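Local coordinates for protein methylxanthine N3-demethylase NdmB (Pseudomonas putida, PDB 6ICL) that removes the N3-methyl group of theobromine and related methylxanthines as a Rieske non-heme iron oxygenase, releasing formaldehyde in bacterial caffeine degradation, at residues Y179-V184 with E313-I318; R187-F192 with Y256-E261; F200-T205 with K308-E313. All blocks are in the same frame, centred on the assembly; numbering follows the deposited sequence.

Contact 1 (Y179-V184 with E313-I318); sequences YIWETV and EDQPVI. With FE (Fe (III) ion), chain C.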
# COMPACT_ATOMS: atom_id res chain seq x y z
N TYR A 179 -14.63 -11.80 -16.11
CA TYR A 179 -14.50 -11.38 -14.72
C TYR A 179 -14.57 -12.60 -13.81
O TYR A 179 -15.23 -13.60 -14.13
CB TYR A 179 -15.59 -10.35 -14.32
CG TYR A 179 -16.99 -10.89 -14.43
CD1 TYR A 179 -17.66 -10.87 -15.65
CD2 TYR A 179 -17.65 -11.44 -13.32
CE1 TYR A 179 -18.96 -11.38 -15.78
CE2 TYR A 179 -18.96 -11.97 -13.45
CZ TYR A 179 -19.60 -11.92 -14.68
OH TYR A 179 -20.88 -12.43 -14.84
N ILE A 180 -13.87 -12.51 -12.67
CA ILE A 180 -13.77 -13.59 -11.69
C ILE A 180 -14.77 -13.31 -10.57
O ILE A 180 -14.88 -12.17 -10.10
CB ILE A 180 -12.33 -13.70 -11.14
CG1 ILE A 180 -11.37 -14.20 -12.23
CG2 ILE A 180 -12.26 -14.58 -9.88
CD1 ILE A 180 -11.17 -15.71 -12.21
N TRP A 181 -15.53 -14.33 -10.17
CA TRP A 181 -16.26 -14.32 -8.91
C TRP A 181 -15.69 -15.42 -8.03
O TRP A 181 -15.33 -16.50 -8.54
CB TRP A 181 -17.78 -14.55 -9.09
CG TRP A 181 -18.59 -13.32 -9.47
CD1 TRP A 181 -18.11 -12.07 -9.74
CD2 TRP A 181 -20.03 -13.23 -9.58
NE1 TRP A 181 -19.16 -11.21 -10.04
CE2 TRP A 181 -20.35 -11.90 -9.93
CE3 TRP A 181 -21.08 -14.16 -9.42
CZ2 TRP A 181 -21.66 -11.46 -10.12
CZ3 TRP A 181 -22.39 -13.73 -9.62
CH2 TRP A 181 -22.67 -12.39 -9.96
N GLU A 182 -15.62 -15.16 -6.73
CA GLU A 182 -15.17 -16.17 -5.75
C GLU A 182 -16.37 -17.03 -5.32
O GLU A 182 -16.86 -16.98 -4.18
CB GLU A 182 -14.49 -15.49 -4.57
CG GLU A 182 -13.23 -14.75 -4.99
CD GLU A 182 -12.71 -13.84 -3.91
OE1 GLU A 182 -12.32 -14.36 -2.85
OE2 GLU A 182 -12.73 -12.60 -4.11
N THR A 183 -16.85 -17.80 -6.29
CA THR A 183 -17.83 -18.85 -6.07
C THR A 183 -17.63 -19.87 -7.17
O THR A 183 -16.85 -19.65 -8.10
CB THR A 183 -19.26 -18.29 -6.09
OG1 THR A 183 -20.17 -19.28 -5.60
CG2 THR A 183 -19.64 -17.93 -7.52
N VAL A 184 -18.35 -20.99 -7.09
CA VAL A 184 -18.27 -22.01 -8.11
C VAL A 184 -19.24 -21.68 -9.23
O VAL A 184 -20.21 -20.92 -9.07
CB VAL A 184 -18.52 -23.41 -7.54
CG1 VAL A 184 -17.37 -23.79 -6.63
CG2 VAL A 184 -19.86 -23.45 -6.78
N GLU A 313 -24.05 -5.62 -7.99
CA GLU A 313 -25.08 -5.88 -6.97
C GLU A 313 -25.13 -7.37 -6.61
O GLU A 313 -25.21 -7.72 -5.43
CB GLU A 313 -26.44 -5.38 -7.46
CG GLU A 313 -26.48 -3.87 -7.57
CD GLU A 313 -27.69 -3.36 -8.32
OE1 GLU A 313 -28.33 -4.14 -9.05
OE2 GLU A 313 -27.98 -2.16 -8.18
N ASP A 314 -25.06 -8.25 -7.60
CA ASP A 314 -25.09 -9.69 -7.33
C ASP A 314 -23.83 -10.17 -6.61
O ASP A 314 -23.90 -11.05 -5.75
CB ASP A 314 -25.23 -10.47 -8.64
CG ASP A 314 -26.65 -10.46 -9.20
OD1 ASP A 314 -27.62 -10.69 -8.44
OD2 ASP A 314 -26.79 -10.26 -10.41
N GLN A 315 -22.66 -9.64 -6.99
CA GLN A 315 -21.39 -10.26 -6.60
C GLN A 315 -21.27 -10.52 -5.09
O GLN A 315 -20.99 -11.66 -4.71
CB GLN A 315 -20.21 -9.41 -7.08
CG GLN A 315 -18.86 -10.09 -6.72
CD GLN A 315 -17.64 -9.40 -7.34
OE1 GLN A 315 -17.77 -8.32 -7.90
NE2 GLN A 315 -16.45 -10.04 -7.26
N PRO A 316 -21.44 -9.54 -4.20
CA PRO A 316 -21.22 -9.84 -2.78
C PRO A 316 -22.27 -10.78 -2.20
O PRO A 316 -21.97 -11.52 -1.26
CB PRO A 316 -21.26 -8.46 -2.11
CG PRO A 316 -22.09 -7.62 -3.06
CD PRO A 316 -21.74 -8.11 -4.42
N VAL A 317 -23.49 -10.79 -2.73
CA VAL A 317 -24.50 -11.72 -2.22
C VAL A 317 -24.15 -13.15 -2.62
O VAL A 317 -24.14 -14.06 -1.78
CB VAL A 317 -25.90 -11.31 -2.73
CG1 VAL A 317 -26.96 -12.32 -2.23
CG2 VAL A 317 -26.21 -9.89 -2.24
N ILE A 318 -23.77 -13.35 -3.88
CA ILE A 318 -23.46 -14.69 -4.36
C ILE A 318 -22.17 -15.19 -3.73
O ILE A 318 -22.04 -16.38 -3.38
CB ILE A 318 -23.39 -14.71 -5.90
CG1 ILE A 318 -24.78 -14.72 -6.56
CG2 ILE A 318 -22.70 -15.96 -6.38
CD1 ILE A 318 -25.87 -14.00 -5.84
FE FE C . -28.95 -10.50 -10.36
O HOH W 1 -18.32 -8.52 -11.02
O HOH W 2 -20.67 -18.64 -3.05
O HOH W 3 -29.06 -11.03 -12.36
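Trp181, at the end of strand 171-181, packs against Gln315 of helix 313-318; the axes of strand 179-181 and this helix pass 10.2 Å apart at 31°. In the catalytic domain of this Rieske oxygenase, the contact sets the last residues of the strand beside the helix that supplies the iron ligand Asp314. The Trp181 indole reaches across to Asp314, Gln315 and Ile318. Gln315 CG sits over the five-membered ring of Trp181 in a CH-pi contact, 3.8 Å from its centroid. The Gln315 side chain is stretched out, with CG anti to the backbone N (chi1 -177°), and its amide lies only 20° from the indole plane. The opposite face of the indole takes Tyr179 CE2. Farther round the ring, Trp181 CH2 meets Asp314 CB at 3.5 Å. The carboxylate beyond that CB holds the iron through both oxygens, so the indole packs on the stem of a metal ligand. Trp181 CE3 and Thr183 CG2 both rest on Ile318 CG2. No direct hydrogen bond joins the segments, but two waters do. One water links Thr183 OG1 to Ile318 O. Gln315 NE2 bonds to Glu319, which also accepts from Glu182 N. The other water lies in the indole plane, accepts from Trp181 NE1 at 3.0 Å and donates to Gln315 OE1 at 3.2 Å.

Contact 2 (R187-F192 with Y256-E261); sequences RRWENF and YSVNLE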
# COMPACT_ATOMS: atom_id res chain seq x y z
N ARG A 187 -23.17 -21.77 -8.91
CA ARG A 187 -23.82 -20.65 -8.24
C ARG A 187 -24.00 -19.48 -9.20
O ARG A 187 -24.99 -18.73 -9.10
CB ARG A 187 -23.00 -20.18 -7.04
CG ARG A 187 -22.72 -21.23 -5.99
CD ARG A 187 -23.89 -21.41 -5.10
NE ARG A 187 -23.55 -22.15 -3.89
CZ ARG A 187 -24.48 -22.65 -3.08
NH1 ARG A 187 -25.76 -22.48 -3.40
NH2 ARG A 187 -24.13 -23.32 -1.99
N ARG A 188 -23.03 -19.27 -10.09
CA ARG A 188 -23.15 -18.18 -11.05
C ARG A 188 -24.29 -18.43 -12.04
O ARG A 188 -25.06 -17.52 -12.36
CB ARG A 188 -21.84 -17.96 -11.80
CG ARG A 188 -21.60 -16.50 -12.20
CD ARG A 188 -22.30 -16.21 -13.49
NE ARG A 188 -22.50 -14.79 -13.75
CZ ARG A 188 -23.52 -14.07 -13.28
NH1 ARG A 188 -24.43 -14.64 -12.49
NH2 ARG A 188 -23.62 -12.79 -13.58
N TRP A 189 -24.39 -19.66 -12.54
CA TRP A 189 -25.47 -20.01 -13.47
C TRP A 189 -26.84 -19.83 -12.81
O TRP A 189 -27.73 -19.18 -13.37
CB TRP A 189 -25.27 -21.45 -13.94
CG TRP A 189 -26.13 -21.81 -15.11
CD1 TRP A 189 -25.78 -21.77 -16.42
CD2 TRP A 189 -27.49 -22.27 -15.07
NE1 TRP A 189 -26.83 -22.19 -17.21
CE2 TRP A 189 -27.89 -22.49 -16.40
CE3 TRP A 189 -28.40 -22.51 -14.03
CZ2 TRP A 189 -29.18 -22.95 -16.73
CZ3 TRP A 189 -29.69 -22.97 -14.37
CH2 TRP A 189 -30.06 -23.18 -15.70
N GLU A 190 -27.02 -20.38 -11.61
CA GLU A 190 -28.31 -20.24 -10.94
C GLU A 190 -28.65 -18.79 -10.65
O GLU A 190 -29.82 -18.41 -10.67
CB GLU A 190 -28.34 -21.04 -9.65
CG GLU A 190 -28.18 -22.53 -9.88
CD GLU A 190 -28.41 -23.31 -8.61
OE1 GLU A 190 -28.48 -22.69 -7.54
OE2 GLU A 190 -28.50 -24.55 -8.69
N ASN A 191 -27.64 -17.97 -10.37
CA ASN A 191 -27.91 -16.54 -10.21
C ASN A 191 -28.42 -15.92 -11.50
O ASN A 191 -29.31 -15.07 -11.48
CB ASN A 191 -26.64 -15.82 -9.74
CG ASN A 191 -26.82 -14.31 -9.69
OD1 ASN A 191 -26.13 -13.58 -10.39
ND2 ASN A 191 -27.75 -13.85 -8.88
N PHE A 192 -27.85 -16.32 -12.65
CA PHE A 192 -28.18 -15.64 -13.90
C PHE A 192 -29.60 -15.98 -14.38
O PHE A 192 -30.24 -15.16 -15.05
CB PHE A 192 -27.15 -15.99 -14.97
CG PHE A 192 -27.15 -15.06 -16.16
CD1 PHE A 192 -26.39 -13.90 -16.15
CD2 PHE A 192 -27.89 -15.36 -17.31
CE1 PHE A 192 -26.37 -13.03 -17.24
CE2 PHE A 192 -27.87 -14.50 -18.42
CZ PHE A 192 -27.10 -13.33 -18.38
N TYR A 256 -22.80 -24.81 -18.13
CA TYR A 256 -22.70 -23.50 -17.50
C TYR A 256 -23.03 -22.31 -18.40
O TYR A 256 -22.62 -21.19 -18.08
CB TYR A 256 -21.27 -23.27 -16.96
CG TYR A 256 -20.78 -24.25 -15.92
CD1 TYR A 256 -21.47 -24.43 -14.72
CD2 TYR A 256 -19.60 -24.96 -16.11
CE1 TYR A 256 -21.02 -25.31 -13.75
CE2 TYR A 256 -19.15 -25.84 -15.14
CZ TYR A 256 -19.86 -26.00 -13.96
OH TYR A 256 -19.42 -26.88 -12.98
N SER A 257 -23.74 -22.50 -19.50
CA SER A 257 -24.02 -21.39 -20.39
C SER A 257 -25.49 -20.98 -20.33
O SER A 257 -26.38 -21.78 -20.01
CB SER A 257 -23.64 -21.73 -21.83
OG SER A 257 -22.30 -22.17 -21.86
N VAL A 258 -25.73 -19.71 -20.64
CA VAL A 258 -27.08 -19.15 -20.74
C VAL A 258 -27.12 -18.23 -21.95
O VAL A 258 -26.36 -17.26 -22.02
CB VAL A 258 -27.51 -18.35 -19.49
CG1 VAL A 258 -28.94 -17.79 -19.71
CG2 VAL A 258 -27.46 -19.20 -18.26
N ASN A 259 -28.02 -18.51 -22.89
CA ASN A 259 -28.35 -17.58 -23.95
C ASN A 259 -29.77 -17.09 -23.68
O ASN A 259 -30.73 -17.86 -23.78
CB ASN A 259 -28.23 -18.25 -25.32
CG ASN A 259 -28.48 -17.28 -26.46
OD1 ASN A 259 -27.54 -16.66 -26.99
ND2 ASN A 259 -29.74 -17.12 -26.84
N LEU A 260 -29.90 -15.80 -23.31
CA LEU A 260 -31.19 -15.21 -22.99
C LEU A 260 -31.61 -14.30 -24.14
O LEU A 260 -31.02 -13.24 -24.35
CB LEU A 260 -31.17 -14.42 -21.68
CG LEU A 260 -32.43 -13.56 -21.53
CD1 LEU A 260 -33.74 -14.41 -21.61
CD2 LEU A 260 -32.39 -12.71 -20.24
N GLU A 261 -32.66 -14.71 -24.85
CA GLU A 261 -33.26 -13.86 -25.86
C GLU A 261 -34.42 -13.10 -25.24
O GLU A 261 -35.36 -13.71 -24.71
CB GLU A 261 -33.73 -14.69 -27.05
CG GLU A 261 -34.54 -13.86 -28.02
CD GLU A 261 -35.36 -14.72 -28.95
OE1 GLU A 261 -34.83 -15.13 -30.00
OE2 GLU A 261 -36.52 -15.01 -28.59
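Tyr256 meets Trp189 through its backbone: Trp189 CD1 lies 3.4 Å from Tyr256 C, with the carbonyl at the edge of the indole. Tyr256 CB points away from the helix segment, yet the ring's OH is hydrogen-bonded to Glu186, just before that segment in helix 185-192. Ser257 CB also points away, and its OG is hydrogen-bonded to Thr276 of the adjacent strand 270-281. Ser257 O accepts a hydrogen bond from Trp189 NE1 at 2.9 Å, with an N-H...O angle of 158°. The oxygen lies in the indole plane. The donor, however, stands well above the carbonyl plane, 62° out of it. Val258 points toward the helix and divides its two methyls between two aromatic rings. Val258 CG2 lies against the N-H side of the indole, 3.2 Å from Trp189 NE1. Val258 CG1 is 3.6 Å from Phe192 CD2, at the ring edge. Trp189 and Phe192 both have CG anti to the backbone N, which sends both rings from the helix toward the strand.

This is helix-on-sheet packing in the catalytic domain. Helix 187-192 runs nearly parallel to strand 257-261, at 16°, with the axes 9.1 Å apart. The sheet continues the cover: Phe192 also touches Leu273 and Thr275 of strand 270-281, and Trp189 touches Cys252. The contact is mostly apolar. Its one direct hydrogen bond satisfies the buried indole N-H and ties the orientation of Trp189 to the backbone at the start of the strand.

Contact 3 (F200-T205 with K308-E313); sequences FVHPGT and KRVLDE. With FE (Fe (III) ion), chain C.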
# COMPACT_ATOMS: atom_id res chain seq x y z
N PHE A 200 -34.66 -7.85 -4.10
CA PHE A 200 -33.76 -7.69 -2.97
C PHE A 200 -32.34 -7.34 -3.38
O PHE A 200 -31.68 -6.55 -2.69
CB PHE A 200 -33.81 -8.98 -2.12
CG PHE A 200 -35.24 -9.44 -1.88
CD1 PHE A 200 -36.02 -8.84 -0.89
CD2 PHE A 200 -35.84 -10.39 -2.72
CE1 PHE A 200 -37.37 -9.21 -0.72
CE2 PHE A 200 -37.18 -10.77 -2.54
CZ PHE A 200 -37.93 -10.19 -1.55
N VAL A 201 -31.86 -7.89 -4.49
CA VAL A 201 -30.50 -7.60 -4.94
C VAL A 201 -30.46 -6.38 -5.86
O VAL A 201 -29.52 -5.58 -5.81
CB VAL A 201 -29.90 -8.84 -5.63
CG1 VAL A 201 -28.47 -8.55 -6.17
CG2 VAL A 201 -29.89 -10.03 -4.67
N HIS A 202 -31.50 -6.21 -6.70
CA HIS A 202 -31.51 -5.19 -7.75
C HIS A 202 -32.65 -4.17 -7.62
O HIS A 202 -33.19 -3.76 -8.65
CB HIS A 202 -31.62 -5.85 -9.14
CG HIS A 202 -30.58 -6.90 -9.42
ND1 HIS A 202 -29.22 -6.63 -9.41
CD2 HIS A 202 -30.70 -8.21 -9.74
CE1 HIS A 202 -28.56 -7.74 -9.71
NE2 HIS A 202 -29.43 -8.72 -9.90
N PRO A 203 -33.05 -3.73 -6.42
CA PRO A 203 -34.32 -2.97 -6.34
C PRO A 203 -34.32 -1.68 -7.15
O PRO A 203 -35.31 -1.40 -7.84
CB PRO A 203 -34.47 -2.70 -4.84
CG PRO A 203 -33.10 -2.78 -4.28
CD PRO A 203 -32.40 -3.84 -5.10
N GLY A 204 -33.26 -0.90 -7.12
CA GLY A 204 -33.25 0.31 -7.92
C GLY A 204 -32.67 0.18 -9.32
O GLY A 204 -32.44 1.20 -9.98
N THR A 205 -32.45 -1.03 -9.80
CA THR A 205 -31.76 -1.22 -11.07
C THR A 205 -32.55 -2.04 -12.07
O THR A 205 -32.55 -1.71 -13.26
CB THR A 205 -30.40 -1.90 -10.83
OG1 THR A 205 -29.62 -1.08 -9.96
CG2 THR A 205 -29.67 -2.08 -12.12
N LYS A 308 -22.30 -4.12 -15.72
CA LYS A 308 -21.40 -4.13 -14.57
C LYS A 308 -22.11 -3.68 -13.30
O LYS A 308 -21.88 -4.23 -12.22
CB LYS A 308 -20.17 -3.25 -14.83
CG LYS A 308 -19.26 -3.17 -13.62
CD LYS A 308 -18.01 -2.33 -13.85
CE LYS A 308 -17.29 -2.06 -12.53
NZ LYS A 308 -16.94 -3.34 -11.86
N ARG A 309 -22.96 -2.66 -13.40
CA ARG A 309 -23.71 -2.22 -12.22
C ARG A 309 -24.55 -3.36 -11.65
O ARG A 309 -24.57 -3.58 -10.43
CB ARG A 309 -24.58 -1.04 -12.60
CG ARG A 309 -25.47 -0.54 -11.48
CD ARG A 309 -26.33 0.60 -11.98
NE ARG A 309 -27.24 1.08 -10.94
CZ ARG A 309 -28.24 1.93 -11.16
NH1 ARG A 309 -28.46 2.40 -12.39
NH2 ARG A 309 -29.04 2.30 -10.17
N VAL A 310 -25.22 -4.12 -12.51
CA VAL A 310 -25.98 -5.28 -12.06
C VAL A 310 -25.06 -6.32 -11.44
O VAL A 310 -25.31 -6.84 -10.35
CB VAL A 310 -26.78 -5.84 -13.24
CG1 VAL A 310 -27.30 -7.26 -12.95
CG2 VAL A 310 -27.93 -4.86 -13.58
N LEU A 311 -23.97 -6.65 -12.15
CA LEU A 311 -23.00 -7.63 -11.64
C LEU A 311 -22.50 -7.24 -10.26
O LEU A 311 -22.36 -8.09 -9.37
CB LEU A 311 -21.82 -7.76 -12.60
CG LEU A 311 -22.09 -8.38 -13.97
CD1 LEU A 311 -20.85 -8.22 -14.86
CD2 LEU A 311 -22.46 -9.86 -13.81
N ASP A 312 -22.24 -5.95 -10.05
CA ASP A 312 -21.72 -5.54 -8.75
C ASP A 312 -22.76 -5.64 -7.65
O ASP A 312 -22.38 -5.76 -6.48
CB ASP A 312 -21.17 -4.11 -8.81
CG ASP A 312 -19.83 -4.03 -9.54
OD1 ASP A 312 -19.11 -5.06 -9.64
OD2 ASP A 312 -19.52 -2.91 -10.02
N GLU A 313 -24.05 -5.62 -7.99
CA GLU A 313 -25.08 -5.88 -6.97
C GLU A 313 -25.13 -7.37 -6.61
O GLU A 313 -25.21 -7.72 -5.43
CB GLU A 313 -26.44 -5.38 -7.46
CG GLU A 313 -26.48 -3.87 -7.57
CD GLU A 313 -27.69 -3.36 -8.32
OE1 GLU A 313 -28.33 -4.14 -9.05
OE2 GLU A 313 -27.98 -2.16 -8.18
FE FE C . -28.95 -10.50 -10.36
O HOH W 3 -29.06 -11.03 -12.36
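His202 reaches from the turn after helix 198-201 to Glu313 on helix 308-313, and with His197 and Asp314 it forms the two-His, one-carboxylate iron site of the Rieske oxygenases. His202 CB and CG both lie near Glu313 OE1. CG is anti to the carbonyl carbon (chi1 -54°), which helps turn ND1 to Glu313 and NE2 to the iron. His202 ND1 donates to Glu313 OE1 at 2.7 Å in a nearly straight bond, 170° at the hydrogen. Glu313 OE1 lies in the imidazole plane and is met on its anti side. His202 CE1 is 3.4 Å from Val310 O and 3.5 Å from Val310 CG1. CD2 lies beside the iron without binding it. At the tip, His202 NE2 binds the iron at 1.9 Å. Glu313 is therefore a second-shell residue: its bond to ND1 fixes the rotation of the ring and probably makes the histidine a more electron-rich ligand. Val201 CG1 rests over one face of the imidazole and touches Glu313 O at 3.4 Å.

Thr205 holds the other carboxylate oxygen, so two residues of the turn grip one side chain of the helix. Its methyl CG2 packs on Val310 CG2. Thr205 OG1 sits over one face of the Arg309 guanidinium, too poorly angled to be hydrogen-bonded to it. Thr205 OG1 donates to the syn lone pair of Glu313 OE2, at 2.7 Å.

Overall arrangement
Following the chain from the N terminus, strand 171-181 is the first of these elements and opens the widest loop, which contact 1 closes 129 residues later at helix 300-319. Helix 185-192 follows directly and joins strand 257-264 in contact 2, so this shorter loop lies wholly within the first. Helix 198-201 and its turn then start contact 3, which returns to helix 300-319 and also falls within the span of contact 1. Contacts 2 and 3 cross, because their segments alternate. Contacts 1 and 3 share Glu313 and both touch the iron. Asn191 of contact 2 probably bonds to Asp314 of contact 1. Together they tie the seven-stranded sheet, two short helices and the long helix around the metal.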